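Local atomic coordinates of putative cell adhesion protein (Bacteroides eggerthii, PDB entry 4GPV), a protein that is probably a FimA-like fimbrial subunit that assembles into pili and takes part in cell adhesion. Residues Asn205-Gly210 against Ser220-Ser225; Ala183-Ala188 against Phe249-Asn254; Thr113-Asp118 against Ala188-Arg193; Pro260-Ile265 against Pro281-Asn286. All coordinates share one frame; numbering follows the deposited sequence.

Contact 1 (Asn205-Gly210 against Ser220-Ser225)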
# COMPACT_ATOMS: atom_id res chain seq x y z
N ASN A 205 13.75 0.35 -4.77
CA ASN A 205 15.15 0.38 -4.37
C ASN A 205 15.31 1.34 -3.18
O ASN A 205 16.42 1.54 -2.70
CB ASN A 205 16.08 0.73 -5.56
CG ASN A 205 15.91 2.08 -6.19
OD1 ASN A 205 15.10 2.92 -5.79
ND2 ASN A 205 16.73 2.32 -7.21
N GLU A 206 14.19 1.90 -2.69
CA GLU A 206 14.08 2.76 -1.51
C GLU A 206 12.90 2.29 -0.67
O GLU A 206 11.89 1.86 -1.19
CB GLU A 206 13.93 4.24 -1.86
CG GLU A 206 15.18 4.87 -2.43
CD GLU A 206 14.96 6.34 -2.71
OE1 GLU A 206 14.16 6.66 -3.62
OE2 GLU A 206 15.52 7.18 -1.97
N PHE A 207 13.06 2.37 0.64
CA PHE A 207 12.08 1.83 1.57
C PHE A 207 11.89 2.68 2.80
O PHE A 207 12.81 3.39 3.21
CB PHE A 207 12.60 0.44 2.07
CG PHE A 207 12.95 -0.53 0.97
CD1 PHE A 207 11.97 -1.30 0.37
CD2 PHE A 207 14.23 -0.53 0.40
CE1 PHE A 207 12.26 -2.11 -0.73
CE2 PHE A 207 14.51 -1.34 -0.71
CZ PHE A 207 13.54 -2.14 -1.24
N TYR A 208 10.79 2.43 3.50
CA TYR A 208 10.59 2.93 4.86
C TYR A 208 10.62 1.72 5.79
O TYR A 208 10.24 0.63 5.37
CB TYR A 208 9.27 3.68 5.00
CG TYR A 208 9.18 4.93 4.16
CD1 TYR A 208 9.78 6.12 4.58
CD2 TYR A 208 8.48 4.94 2.96
CE1 TYR A 208 9.67 7.29 3.82
CE2 TYR A 208 8.41 6.08 2.17
CZ TYR A 208 9.01 7.25 2.60
OH TYR A 208 8.83 8.38 1.85
N THR A 209 10.97 1.91 7.06
CA THR A 209 10.95 0.79 7.99
C THR A 209 10.48 1.27 9.39
O THR A 209 10.78 2.39 9.82
CB THR A 209 12.32 0.04 7.99
OG1 THR A 209 12.12 -1.26 8.49
CG2 THR A 209 13.39 0.74 8.82
N GLY A 210 9.70 0.44 10.05
CA GLY A 210 9.17 0.79 11.37
C GLY A 210 10.12 0.59 12.53
O GLY A 210 9.89 1.12 13.62
N SER A 220 20.37 0.08 2.90
CA SER A 220 20.55 0.78 1.63
C SER A 220 19.24 1.43 1.18
O SER A 220 18.28 0.73 0.86
CB SER A 220 21.06 -0.19 0.56
OG SER A 220 22.24 -0.83 1.01
N GLY A 221 19.22 2.77 1.18
CA GLY A 221 18.05 3.56 0.78
C GLY A 221 16.86 3.35 1.71
O GLY A 221 15.71 3.37 1.27
N VAL A 222 17.14 3.16 3.01
CA VAL A 222 16.09 2.91 4.01
C VAL A 222 15.93 4.13 4.92
O VAL A 222 16.91 4.65 5.43
CB VAL A 222 16.37 1.62 4.83
CG1 VAL A 222 15.32 1.40 5.91
CG2 VAL A 222 16.46 0.39 3.91
N THR A 223 14.67 4.53 5.17
CA THR A 223 14.31 5.62 6.08
C THR A 223 13.37 5.08 7.16
O THR A 223 12.44 4.34 6.84
CB THR A 223 13.65 6.78 5.29
OG1 THR A 223 14.60 7.24 4.31
CG2 THR A 223 13.25 7.96 6.19
N THR A 224 13.60 5.45 8.43
CA THR A 224 12.69 5.00 9.49
C THR A 224 11.41 5.83 9.45
O THR A 224 11.43 7.02 9.08
CB THR A 224 13.32 5.06 10.89
OG1 THR A 224 13.66 6.41 11.21
CG2 THR A 224 14.52 4.14 11.02
N SER A 225 10.30 5.19 9.79
CA SER A 225 8.99 5.83 9.85
C SER A 225 8.24 5.32 11.06
O SER A 225 7.97 4.11 11.16
CB SER A 225 8.18 5.55 8.59
OG SER A 225 6.90 6.13 8.77
O HOH W 1 17.90 -0.34 -1.65
O HOH W 2 14.03 6.00 1.94
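Thr209 meets Val222 methyl to methyl, CG2 of the threonine lying 3.6 Å from CG1 of the valine. The valine branch is brought there by a chi1 of 177°, which sets CG1 anti to its backbone N. On the same side of the sheet Phe207 sends its CD2 to within 4.3 Å of Val222 CG2. Tyr208 and Thr223 occupy the reverse side, lying side by side and pointing the same way, Tyr208 CD1 4.0 Å from Thr223 CB, and Tyr208 CB also touches Ser225 CB. These contacts, some direct and some diagonal, lie across strands 207-209 and 222-224, which pair Phe207, Tyr208 and Thr209 with Val222, Thr223 and Thr224 and form the one parallel pair of an otherwise antiparallel sheet in the FimA-like C-terminal domain. Four backbone bonds join them in the alternating parallel pattern: Phe207 N gives to Gly221 O, Thr223 N to Phe207 O, Thr209 N to Thr223 O and Ser225 N to Thr209 O. The third is the most bent, with an angle of 140° at the hydrogen. Gly221 has a positive phi of 64°, and a CB there would run into Asn205 O. One water beside it donates to Asn205 O at 2.6 Å and to Ser220 O at 2.8 Å, in plane with the edge of the Phe207 ring. A second water donates to Phe207 O and bonds to Thr223 OG1, 2.7 Å away. Farther out, the backbone of strand 207-209 bonds along its other edge to strand 176-193, while Ser225 OG is held by Asp121 O and Ala227 N.

Contact 2 (Ala183-Ala188 against Phe249-Asn254)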
# COMPACT_ATOMS: atom_id res chain seq x y z
N ALA A 183 3.69 -4.02 16.62
CA ALA A 183 3.52 -4.67 15.33
C ALA A 183 4.20 -3.71 14.36
O ALA A 183 3.89 -2.50 14.34
CB ALA A 183 2.03 -4.85 14.99
N VAL A 184 5.19 -4.21 13.62
CA VAL A 184 6.00 -3.34 12.76
C VAL A 184 6.01 -3.82 11.30
O VAL A 184 5.89 -5.00 11.04
CB VAL A 184 7.47 -3.20 13.30
CG1 VAL A 184 7.52 -2.54 14.68
CG2 VAL A 184 8.21 -4.54 13.29
N LEU A 185 6.15 -2.88 10.37
CA LEU A 185 6.32 -3.20 8.97
C LEU A 185 7.72 -2.80 8.62
O LEU A 185 8.09 -1.64 8.81
CB LEU A 185 5.27 -2.52 8.05
CG LEU A 185 5.19 -3.11 6.63
CD1 LEU A 185 4.67 -4.60 6.66
CD2 LEU A 185 4.26 -2.25 5.74
N LEU A 186 8.49 -3.73 8.10
CA LEU A 186 9.87 -3.46 7.73
C LEU A 186 9.97 -3.42 6.24
O LEU A 186 9.40 -4.30 5.56
CB LEU A 186 10.85 -4.51 8.34
CG LEU A 186 10.65 -4.89 9.82
CD1 LEU A 186 11.71 -5.97 10.25
CD2 LEU A 186 10.73 -3.64 10.73
N PHE A 187 10.69 -2.41 5.69
CA PHE A 187 10.95 -2.32 4.25
C PHE A 187 9.67 -2.24 3.45
O PHE A 187 9.48 -2.99 2.49
CB PHE A 187 11.83 -3.49 3.74
CG PHE A 187 13.04 -3.64 4.63
CD1 PHE A 187 13.95 -2.60 4.76
CD2 PHE A 187 13.21 -4.77 5.41
CE1 PHE A 187 15.02 -2.69 5.65
CE2 PHE A 187 14.28 -4.87 6.30
CZ PHE A 187 15.18 -3.83 6.42
N ALA A 188 8.84 -1.26 3.80
CA ALA A 188 7.69 -0.87 2.99
C ALA A 188 8.23 -0.17 1.74
O ALA A 188 9.06 0.72 1.89
CB ALA A 188 6.83 0.11 3.78
N PHE A 249 -1.61 -2.04 7.86
CA PHE A 249 -0.72 -1.05 7.26
C PHE A 249 -1.03 -0.93 5.80
O PHE A 249 -1.44 -1.91 5.17
CB PHE A 249 0.77 -1.47 7.41
CG PHE A 249 1.32 -1.49 8.81
CD1 PHE A 249 1.50 -0.30 9.53
CD2 PHE A 249 1.75 -2.67 9.39
CE1 PHE A 249 2.03 -0.32 10.82
CE2 PHE A 249 2.32 -2.69 10.66
CZ PHE A 249 2.46 -1.52 11.37
N TYR A 250 -0.85 0.26 5.24
CA TYR A 250 -0.90 0.47 3.79
C TYR A 250 0.52 0.52 3.31
O TYR A 250 1.37 1.14 3.98
CB TYR A 250 -1.61 1.79 3.41
CG TYR A 250 -3.01 1.85 3.95
CD1 TYR A 250 -4.00 0.97 3.48
CD2 TYR A 250 -3.36 2.76 4.94
CE1 TYR A 250 -5.29 1.00 4.01
CE2 TYR A 250 -4.65 2.83 5.44
CZ TYR A 250 -5.61 1.94 4.99
OH TYR A 250 -6.87 2.00 5.53
N THR A 251 0.81 -0.09 2.16
CA THR A 251 2.19 -0.04 1.67
C THR A 251 2.16 -0.08 0.15
O THR A 251 1.10 -0.31 -0.42
CB THR A 251 3.01 -1.21 2.27
OG1 THR A 251 4.41 -1.01 1.96
CG2 THR A 251 2.58 -2.59 1.74
N PHE A 252 3.30 0.12 -0.48
CA PHE A 252 3.30 0.03 -1.93
C PHE A 252 3.90 -1.33 -2.42
O PHE A 252 4.49 -2.10 -1.65
CB PHE A 252 4.06 1.21 -2.54
CG PHE A 252 3.34 2.53 -2.38
CD1 PHE A 252 1.95 2.62 -2.49
CD2 PHE A 252 4.06 3.71 -2.19
CE1 PHE A 252 1.29 3.86 -2.35
CE2 PHE A 252 3.39 4.95 -2.06
CZ PHE A 252 2.02 5.01 -2.16
N GLY A 253 3.73 -1.59 -3.72
CA GLY A 253 4.19 -2.81 -4.36
C GLY A 253 5.65 -3.11 -4.09
O GLY A 253 6.46 -2.19 -4.01
N ASN A 254 5.98 -4.36 -3.87
CA ASN A 254 7.36 -4.74 -3.59
C ASN A 254 7.56 -6.21 -3.93
O ASN A 254 7.16 -7.06 -3.14
CB ASN A 254 7.78 -4.47 -2.12
CG ASN A 254 9.25 -4.72 -1.86
OD1 ASN A 254 10.07 -4.92 -2.79
ND2 ASN A 254 9.62 -4.76 -0.61
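Phe249 lays one face of its ring against Leu185, whose CB stands 3.7 Å above the ring plane, displaced toward the rim, in a CH-pi contact. Its CG is anti to the carbonyl carbon (chi1 -67°), and the ring runs past the leucine side chain in the opposite direction. At the far end CZ comes within 3.4 Å of Ala183 O, which lies in the ring plane at the edge. An alanine in place of Phe249 would probably leave the CB of Leu185 without the aromatic surface it rests on and open a gap beside Ala183 O. Two residues on, Thr251 again points toward the other segment: its CB packs 3.8 Å from Leu185 CD2, so the leucine spans both side chains. Thr251 OG1, anti to its own backbone N (chi1 -170°), comes 3.2 Å from Ala188 CB. Ala188 and Phe187 both face Tyr208 in a G1 beta bulge, the kink that interrupts strand 176-193. Asn254 ends the segment with ND2 3.6 Å from Phe187 O; that amide nitrogen is hydrogen-bonded to Thr261 OG1 and Gln259 O, and the same threonine hydroxyl bonds to Phe187 O. The two strand segments run nearly parallel, 4° apart, but their axes come no nearer than 9.3 Å, which is the spacing of layers and not of paired strands. They belong to different sheets, and Ile160 of strand 146-169 touches both Leu185 and Thr251. The chemistry is that of a buried core: mostly hydrocarbon and ring surfaces pack between the two sheets, with the polar Asn254 end bonded outside the two segments.

Contact 3 (Thr113-Asp118 against Ala188-Arg193)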
# COMPACT_ATOMS: atom_id res chain seq x y z
N THR A 113 5.56 9.43 -9.75
CA THR A 113 5.47 8.54 -8.58
C THR A 113 5.22 9.40 -7.34
O THR A 113 5.62 10.57 -7.29
CB THR A 113 6.77 7.69 -8.43
OG1 THR A 113 7.86 8.57 -8.17
CG2 THR A 113 7.13 6.93 -9.70
N GLY A 114 4.54 8.82 -6.37
CA GLY A 114 4.30 9.45 -5.08
C GLY A 114 5.03 8.65 -4.01
O GLY A 114 5.41 7.50 -4.25
N SER A 115 5.23 9.25 -2.82
CA SER A 115 5.94 8.50 -1.77
C SER A 115 4.97 7.96 -0.78
O SER A 115 3.87 8.51 -0.65
CB SER A 115 6.98 9.38 -1.07
OG SER A 115 8.06 9.56 -1.98
N LEU A 116 5.37 6.89 -0.07
CA LEU A 116 4.43 6.32 0.91
C LEU A 116 4.26 7.25 2.11
O LEU A 116 3.24 7.18 2.79
CB LEU A 116 4.90 4.93 1.36
CG LEU A 116 4.00 4.14 2.32
CD1 LEU A 116 2.64 3.82 1.70
CD2 LEU A 116 4.72 2.86 2.75
N MSE A 117 5.30 8.06 2.41
CA MSE A 117 5.24 9.00 3.53
C MSE A 117 5.33 10.42 3.05
O MSE A 117 5.91 10.68 1.98
CB MSE A 117 6.37 8.77 4.57
CG MSE A 117 6.47 7.34 5.08
SE MSE A 117 4.95 6.89 6.19
CE MSE A 117 5.06 4.93 5.99
N ASP A 118 4.82 11.35 3.87
CA ASP A 118 4.90 12.77 3.56
C ASP A 118 6.37 13.24 3.80
O ASP A 118 7.21 12.40 4.11
CB ASP A 118 3.85 13.57 4.35
CG ASP A 118 4.07 13.73 5.83
OD1 ASP A 118 5.17 13.36 6.32
OD2 ASP A 118 3.18 14.29 6.50
N ALA A 188 8.84 -1.26 3.80
CA ALA A 188 7.69 -0.87 2.99
C ALA A 188 8.23 -0.17 1.74
O ALA A 188 9.06 0.72 1.89
CB ALA A 188 6.83 0.11 3.78
N GLY A 189 7.78 -0.54 0.54
CA GLY A 189 8.24 0.12 -0.68
C GLY A 189 7.93 1.61 -0.65
O GLY A 189 6.81 2.01 -0.32
N LYS A 190 8.93 2.46 -0.97
CA LYS A 190 8.72 3.91 -0.91
C LYS A 190 7.86 4.48 -2.06
O LYS A 190 7.04 5.36 -1.81
CB LYS A 190 10.09 4.63 -0.93
CG LYS A 190 10.01 6.16 -1.16
CD LYS A 190 11.33 6.86 -0.91
CE LYS A 190 11.20 8.36 -1.04
NZ LYS A 190 12.29 9.06 -0.31
N LYS A 191 8.05 3.96 -3.28
CA LYS A 191 7.46 4.50 -4.51
C LYS A 191 6.11 3.95 -4.87
O LYS A 191 5.95 2.74 -4.98
CB LYS A 191 8.39 4.28 -5.70
CG LYS A 191 9.53 5.27 -5.80
CD LYS A 191 10.11 5.29 -7.22
CE LYS A 191 11.27 6.25 -7.35
NZ LYS A 191 11.65 6.46 -8.77
N GLY A 192 5.17 4.85 -5.08
CA GLY A 192 3.82 4.51 -5.50
C GLY A 192 3.65 4.99 -6.92
O GLY A 192 3.60 6.20 -7.17
N ARG A 193 3.61 4.05 -7.88
CA ARG A 193 3.43 4.35 -9.28
C ARG A 193 1.97 4.40 -9.59
O ARG A 193 1.23 3.43 -9.31
CB ARG A 193 4.11 3.28 -10.15
CG ARG A 193 5.54 3.56 -10.51
CD ARG A 193 5.65 4.71 -11.49
NE ARG A 193 5.51 4.32 -12.90
CZ ARG A 193 6.53 4.07 -13.71
NH1 ARG A 193 7.77 4.10 -13.26
NH2 ARG A 193 6.31 3.77 -14.98
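Gly114 and Gly192 exchange a pair of backbone hydrogen bonds, Gly192 N to Gly114 O at 2.8 Å and Gly114 N to Gly192 O at 2.9 Å. The latter is nearly straight, 169° at the hydrogen. This is a hydrogen-bonded antiparallel pair, with non-hydrogen-bonded pairs to each side: Thr113 with Arg193 and Ser115 with Lys191. Beyond Ser115 the pairing fades, and Leu116 N reaches Lys190 O through a weak bond of 2.9 Å. Around this backbone core the side chains pack largely by their carbon atoms. Thr113 brings CG2 up against the methylenes of Arg193, 3.8 Å from CG. The arginine chain bends at chi2 and chi3, and its guanidinium is engaged elsewhere, in a salt bridge from NH2 to Glu200 and a bond from NE to Phe195 O. Lys190 is extended, and its CE passes 3.5 Å from Ser115 OG. Leu116 turns inward: CG is anti to the backbone N (chi1 -176°), and from it the CD2 branch reaches Ala188 CB at 3.6 Å and lies 3.8 Å from Gly189 O, a buried carbonyl oxygen with no polar partner in the model. Strand 113-115, which follows helix 106-111, thus pairs with the last part of strand 176-193. Leu116 also packs on Tyr208 of strand 207-209 and on Thr251 of strand 247-251, where the two sheets meet.

Contact 4 (Pro260-Ile265 against Pro281-Asn286)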
# COMPACT_ATOMS: atom_id res chain seq x y z
N PRO A 260 12.72 -7.74 0.43
CA PRO A 260 11.28 -7.94 0.63
C PRO A 260 10.74 -7.20 1.82
O PRO A 260 11.46 -6.93 2.78
CB PRO A 260 11.17 -9.44 0.89
CG PRO A 260 12.52 -9.83 1.44
CD PRO A 260 13.48 -8.98 0.69
N THR A 261 9.45 -6.92 1.78
CA THR A 261 8.73 -6.33 2.89
C THR A 261 8.57 -7.44 3.96
O THR A 261 8.42 -8.62 3.62
CB THR A 261 7.39 -5.77 2.40
OG1 THR A 261 7.64 -4.68 1.48
CG2 THR A 261 6.50 -5.26 3.53
N ILE A 262 8.59 -7.04 5.24
CA ILE A 262 8.47 -7.99 6.36
C ILE A 262 7.46 -7.44 7.36
O ILE A 262 7.57 -6.28 7.77
CB ILE A 262 9.85 -8.23 7.08
CG1 ILE A 262 11.00 -8.59 6.11
CG2 ILE A 262 9.68 -9.25 8.29
CD1 ILE A 262 12.37 -8.56 6.71
N LEU A 263 6.51 -8.26 7.77
CA LEU A 263 5.58 -7.90 8.85
C LEU A 263 6.04 -8.64 10.09
O LEU A 263 6.33 -9.82 10.00
CB LEU A 263 4.12 -8.25 8.52
CG LEU A 263 3.09 -7.99 9.66
CD1 LEU A 263 2.91 -6.49 9.93
CD2 LEU A 263 1.77 -8.66 9.33
N ALA A 264 6.17 -7.95 11.25
CA ALA A 264 6.59 -8.67 12.44
C ALA A 264 5.97 -8.12 13.71
O ALA A 264 5.57 -6.95 13.78
CB ALA A 264 8.11 -8.58 12.59
N ILE A 265 5.94 -8.98 14.72
CA ILE A 265 5.73 -8.57 16.09
C ILE A 265 7.13 -8.35 16.63
O ILE A 265 7.94 -9.27 16.55
CB ILE A 265 4.93 -9.56 16.95
CG1 ILE A 265 3.52 -9.76 16.38
CG2 ILE A 265 4.90 -9.08 18.44
CD1 ILE A 265 2.84 -11.03 16.89
N PRO A 281 8.38 -12.87 12.80
CA PRO A 281 8.18 -12.23 11.49
C PRO A 281 7.60 -13.11 10.38
O PRO A 281 7.60 -14.34 10.46
CB PRO A 281 9.61 -11.87 11.12
CG PRO A 281 10.45 -12.98 11.74
CD PRO A 281 9.65 -13.62 12.83
N ILE A 282 7.18 -12.43 9.30
CA ILE A 282 6.78 -13.06 8.06
C ILE A 282 7.37 -12.26 6.91
O ILE A 282 7.13 -11.05 6.81
CB ILE A 282 5.26 -13.33 7.90
CG1 ILE A 282 4.98 -14.29 6.68
CG2 ILE A 282 4.44 -12.08 7.80
CD1 ILE A 282 5.71 -15.80 6.78
N LEU A 283 8.16 -12.93 6.05
CA LEU A 283 8.77 -12.30 4.88
C LEU A 283 7.84 -12.44 3.71
O LEU A 283 7.39 -13.55 3.44
CB LEU A 283 10.12 -12.95 4.53
CG LEU A 283 11.36 -12.45 5.24
CD1 LEU A 283 11.34 -12.86 6.66
CD2 LEU A 283 12.59 -13.03 4.60
N PHE A 284 7.57 -11.33 3.00
CA PHE A 284 6.73 -11.34 1.80
C PHE A 284 7.62 -11.69 0.61
O PHE A 284 7.98 -10.82 -0.22
CB PHE A 284 6.00 -10.02 1.60
CG PHE A 284 4.83 -9.91 2.56
CD1 PHE A 284 3.61 -10.50 2.25
CD2 PHE A 284 4.98 -9.29 3.79
CE1 PHE A 284 2.53 -10.42 3.14
CE2 PHE A 284 3.89 -9.19 4.68
CZ PHE A 284 2.69 -9.78 4.36
N THR A 285 7.99 -12.96 0.56
CA THR A 285 8.76 -13.59 -0.53
C THR A 285 7.97 -14.79 -1.05
O THR A 285 7.14 -15.35 -0.34
CB THR A 285 10.13 -14.10 -0.02
OG1 THR A 285 9.92 -15.10 0.99
CG2 THR A 285 11.02 -13.00 0.48
N ASN A 286 8.34 -15.25 -2.25
CA ASN A 286 7.73 -16.46 -2.80
C ASN A 286 7.99 -17.72 -1.96
O ASN A 286 7.19 -18.64 -2.03
CB ASN A 286 8.24 -16.69 -4.22
CG ASN A 286 7.57 -15.77 -5.19
OD1 ASN A 286 6.47 -15.26 -4.94
ND2 ASN A 286 8.23 -15.53 -6.30
O HOH W 3 8.04 -8.06 -0.56
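Leu263 O receives the N-H of Ile282 at 2.8 Å, nearly along the C=O axis, and also has Pro281 CA 3.4 Å away in a CA-H...O contact. The bond belongs to the beta hairpin of strands 262-271 and 274-283, in which segments 262-265 and 281-283 run antiparallel, 173° between their directions. Leu263 N returns a bond to Ile282 O, making Leu263 and Ile282 a hydrogen-bonded pair, flanked by the non-hydrogen-bonded pairs Ile262 with Leu283 and Ala264 with Pro281. On the side of those flanking residues, Ile262 lies alongside two neighbours, with CG2 near Pro281 CB and CG1 4.0 Å from Leu283 CG. It also touches Leu186 and Phe187 of strand 176-193. On the reverse side Leu263 CB meets Ile282 CG2 at 3.9 Å. Phe284, the centre of an inverse gamma turn, donates its N-H to Thr261 O and then lays the edge of its ring by the first arm. With CG anti to the carbonyl carbon, beside the backbone N (chi1 -76°), the ring starts out on the side of that N-H; Thr261 O sits in the ring plane, 3.5 Å from CD2, and CE2 is 4.0 Å from Leu263 CB. An alanine at Phe284 would probably keep the backbone bond but leave Leu263 CB without its aromatic neighbour and open a gap toward Val301 and Ile160, which the ring also touches. At the open end of the hairpin, Pro260 CB packs 3.6 Å from Thr285 CG2, and a water accepts from Thr261 N and donates to Phe284 O at 2.8 Å.

How the contacts relate
From the N terminus, the chain first enters contact 3 at 113-118 and returns to it at 188-193, a loop closed over 69 intervening residues. Contact 2 opens at 183-188, before that closure, and ends at 249-254, so contacts 2 and 3 cross and share Ala188. Contact 1 is nested inside the loop of contact 2, and contact 4 follows as a local hairpin. Contacts 1, 3 and 4 pair strands within one mixed sheet, with strand 176-193 beside strands 113-115, 207-209 and 262-271. Contact 2 instead joins that sheet to strand 247-251 of the other. Phe252 of contact 2 packs against Leu116 and Gly192 of contact 3.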